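Local coordinates for DNA-binding protein Sso10a-2 (Sulfolobus solfataricus, PDB 4HW0) that binds DNA, probably through its winged-helix domain, and probably helps to compact and organise the chromatin of this archaeon, at residues C25-V30 with K43-L48. Sequence-based numbering, arbitrary orientation.
Sequences CGITRV and KYLDQL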
loop_
_atom_site.group_PDB
_atom_site.type_symbol
_atom_site.label_atom_id
_atom_site.label_comp_id
_atom_site.label_asym_id
_atom_site.label_seq_id
_atom_site.Cartn_x
_atom_site.Cartn_y
_atom_site.Cartn_z
ATOM N N CYS A 25 10.762 14.354 -25.327
ATOM C CA CYS A 25 11.772 13.296 -25.148
ATOM C C CYS A 25 11.836 12.515 -26.450
ATOM O O CYS A 25 10.804 12.164 -27.052
ATOM C CB CYS A 25 11.447 12.359 -23.957
ATOM S SG CYS A 25 9.789 11.636 -24.087
ATOM N N GLY A 26 13.031 12.205 -26.879
ATOM C CA GLY A 26 13.259 11.137 -27.848
ATOM C C GLY A 26 13.598 9.829 -27.131
ATOM O O GLY A 26 13.574 9.747 -25.903
ATOM N N ILE A 27 13.899 8.817 -27.910
ATOM C CA ILE A 27 14.077 7.481 -27.374
ATOM C C ILE A 27 15.311 7.371 -26.486
ATOM O O ILE A 27 15.303 6.623 -25.523
ATOM C CB ILE A 27 14.089 6.468 -28.524
ATOM C CG1 ILE A 27 14.032 5.020 -28.009
ATOM C CG2 ILE A 27 15.298 6.656 -29.407
ATOM C CD1 ILE A 27 12.707 4.609 -27.410
ATOM N N THR A 28 16.366 8.116 -26.799
ATOM C CA THR A 28 17.546 8.140 -25.982
ATOM C C THR A 28 17.216 8.613 -24.574
ATOM O O THR A 28 17.574 7.986 -23.569
ATOM C CB THR A 28 18.662 9.034 -26.588
ATOM O OG1 THR A 28 18.962 8.530 -27.884
ATOM C CG2 THR A 28 19.937 9.037 -25.696
ATOM N N ARG A 29 16.496 9.710 -24.503
ATOM C CA ARG A 29 16.118 10.259 -23.241
ATOM C C ARG A 29 15.225 9.301 -22.495
ATOM O O ARG A 29 15.342 9.160 -21.278
ATOM C CB ARG A 29 15.378 11.543 -23.524
ATOM C CG ARG A 29 15.732 12.691 -22.676
ATOM C CD ARG A 29 15.365 14.021 -23.245
ATOM N NE ARG A 29 14.417 14.599 -22.291
ATOM C CZ ARG A 29 14.241 15.902 -22.055
ATOM N NH1 ARG A 29 14.934 16.797 -22.758
ATOM N NH2 ARG A 29 13.312 16.299 -21.142
ATOM N N VAL A 30 14.316 8.605 -23.222
ATOM C CA VAL A 30 13.470 7.647 -22.588
ATOM C C VAL A 30 14.231 6.420 -22.088
ATOM O O VAL A 30 14.065 6.033 -20.952
ATOM C CB VAL A 30 12.317 7.191 -23.510
ATOM C CG1 VAL A 30 11.602 6.026 -22.859
ATOM C CG2 VAL A 30 11.425 8.369 -23.767
ATOM N N LYS A 43 7.104 -0.588 -25.975
ATOM C CA LYS A 43 5.785 -0.984 -25.459
ATOM C C LYS A 43 5.096 0.132 -24.623
ATOM O O LYS A 43 3.898 0.469 -24.793
ATOM C CB LYS A 43 5.967 -2.211 -24.605
ATOM C CG LYS A 43 4.656 -2.649 -23.997
ATOM C CD LYS A 43 4.794 -3.651 -22.887
ATOM C CE LYS A 43 3.426 -4.164 -22.447
ATOM N NZ LYS A 43 3.616 -5.386 -21.625
ATOM N N TYR A 44 5.822 0.646 -23.636
ATOM C CA TYR A 44 5.268 1.694 -22.781
ATOM C C TYR A 44 5.002 2.991 -23.458
ATOM O O TYR A 44 3.984 3.631 -23.168
ATOM C CB TYR A 44 6.212 1.971 -21.605
ATOM C CG TYR A 44 6.071 0.906 -20.572
ATOM C CD1 TYR A 44 6.722 -0.315 -20.684
ATOM C CD2 TYR A 44 5.299 1.138 -19.469
ATOM C CE1 TYR A 44 6.597 -1.281 -19.731
ATOM C CE2 TYR A 44 5.178 0.192 -18.489
ATOM C CZ TYR A 44 5.830 -1.014 -18.619
ATOM O OH TYR A 44 5.643 -1.947 -17.640
ATOM N N LEU A 45 5.889 3.418 -24.345
ATOM C CA LEU A 45 5.630 4.632 -25.100
ATOM C C LEU A 45 4.315 4.498 -25.848
ATOM O O LEU A 45 3.573 5.448 -25.913
ATOM C CB LEU A 45 6.735 4.943 -26.042
ATOM C CG LEU A 45 8.017 5.427 -25.338
ATOM C CD1 LEU A 45 9.173 5.367 -26.302
ATOM C CD2 LEU A 45 7.842 6.824 -24.798
ATOM N N ASP A 46 4.116 3.356 -26.480
ATOM C CA ASP A 46 2.907 3.163 -27.244
ATOM C C ASP A 46 1.630 3.216 -26.392
ATOM O O ASP A 46 0.662 3.874 -26.754
ATOM C CB ASP A 46 2.923 1.881 -28.029
ATOM C CG ASP A 46 1.664 1.829 -28.970
ATOM O OD1 ASP A 46 1.489 2.750 -29.846
ATOM O OD2 ASP A 46 0.811 0.975 -28.740
ATOM N N GLN A 47 1.694 2.601 -25.229
ATOM C CA GLN A 47 0.663 2.702 -24.233
ATOM C C GLN A 47 0.369 4.138 -23.782
ATOM O O GLN A 47 -0.794 4.554 -23.728
ATOM C CB GLN A 47 0.933 1.817 -23.060
ATOM C CG GLN A 47 0.869 0.319 -23.425
ATOM C CD GLN A 47 0.849 -0.521 -22.191
ATOM O OE1 GLN A 47 1.333 -0.071 -21.123
ATOM N NE2 GLN A 47 0.438 -1.781 -22.320
ATOM N N LEU A 48 1.407 4.901 -23.530
ATOM C CA LEU A 48 1.260 6.304 -23.097
ATOM C C LEU A 48 0.670 7.169 -24.177
ATOM O O LEU A 48 -0.120 8.089 -23.893
ATOM C CB LEU A 48 2.654 6.835 -22.661
ATOM C CG LEU A 48 3.090 6.267 -21.332
ATOM C CD1 LEU A 48 4.530 6.588 -20.969
ATOM C CD2 LEU A 48 2.183 6.713 -20.175
#
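Leu45 reaches across from helix 38-50 and divides its two methyls between Ile27 and Val30, both on the first turn of helix 27-34. Its CD1 meets the terminal methyl of Ile27, with 3.8 Å between Leu45 CD1 and Ile27 CD1. The two side chains cross at a slant, so they touch through these end carbons and do not lie alongside each other. Ile27 extends its longer branch to get there: CG1 stands opposite the backbone N (chi1 -170°), while the CA-CB bond itself does not aim at the neighbouring helix. Val30 does aim at it, and meets Leu45 tip to tip, Val30 CG2 lying 4.0 Å from Leu45 CD2. Backbones stay well apart, 8.8 Å between Val30 CA and Leu45 CA, and the gap is bridged purely by aliphatic groups. Helices 27-34 and 38-50, joined by a short link, form the helix-turn-helix of the winged-helix domain; in this family the second of the pair is typically the recognition helix, and strands 54-59 and 62-67 form the wing. The contact thus belongs to the hydrophobic core between the two helices, with Val30 and Leu45 buried and Ile27 nearer the surface. Ala41 extends the same apolar seam, touching both Ile27 and Val30, and Leu45 also packs on Leu54 and Tyr65 of the sheet. Gly26 is the N-cap of helix 27-34, its O accepting a 3.0 Å hydrogen bond from Val30 N. Just before it, Cys25 pairs with Tyr65 through the backbone and is tied to Cys21 by a disulfide.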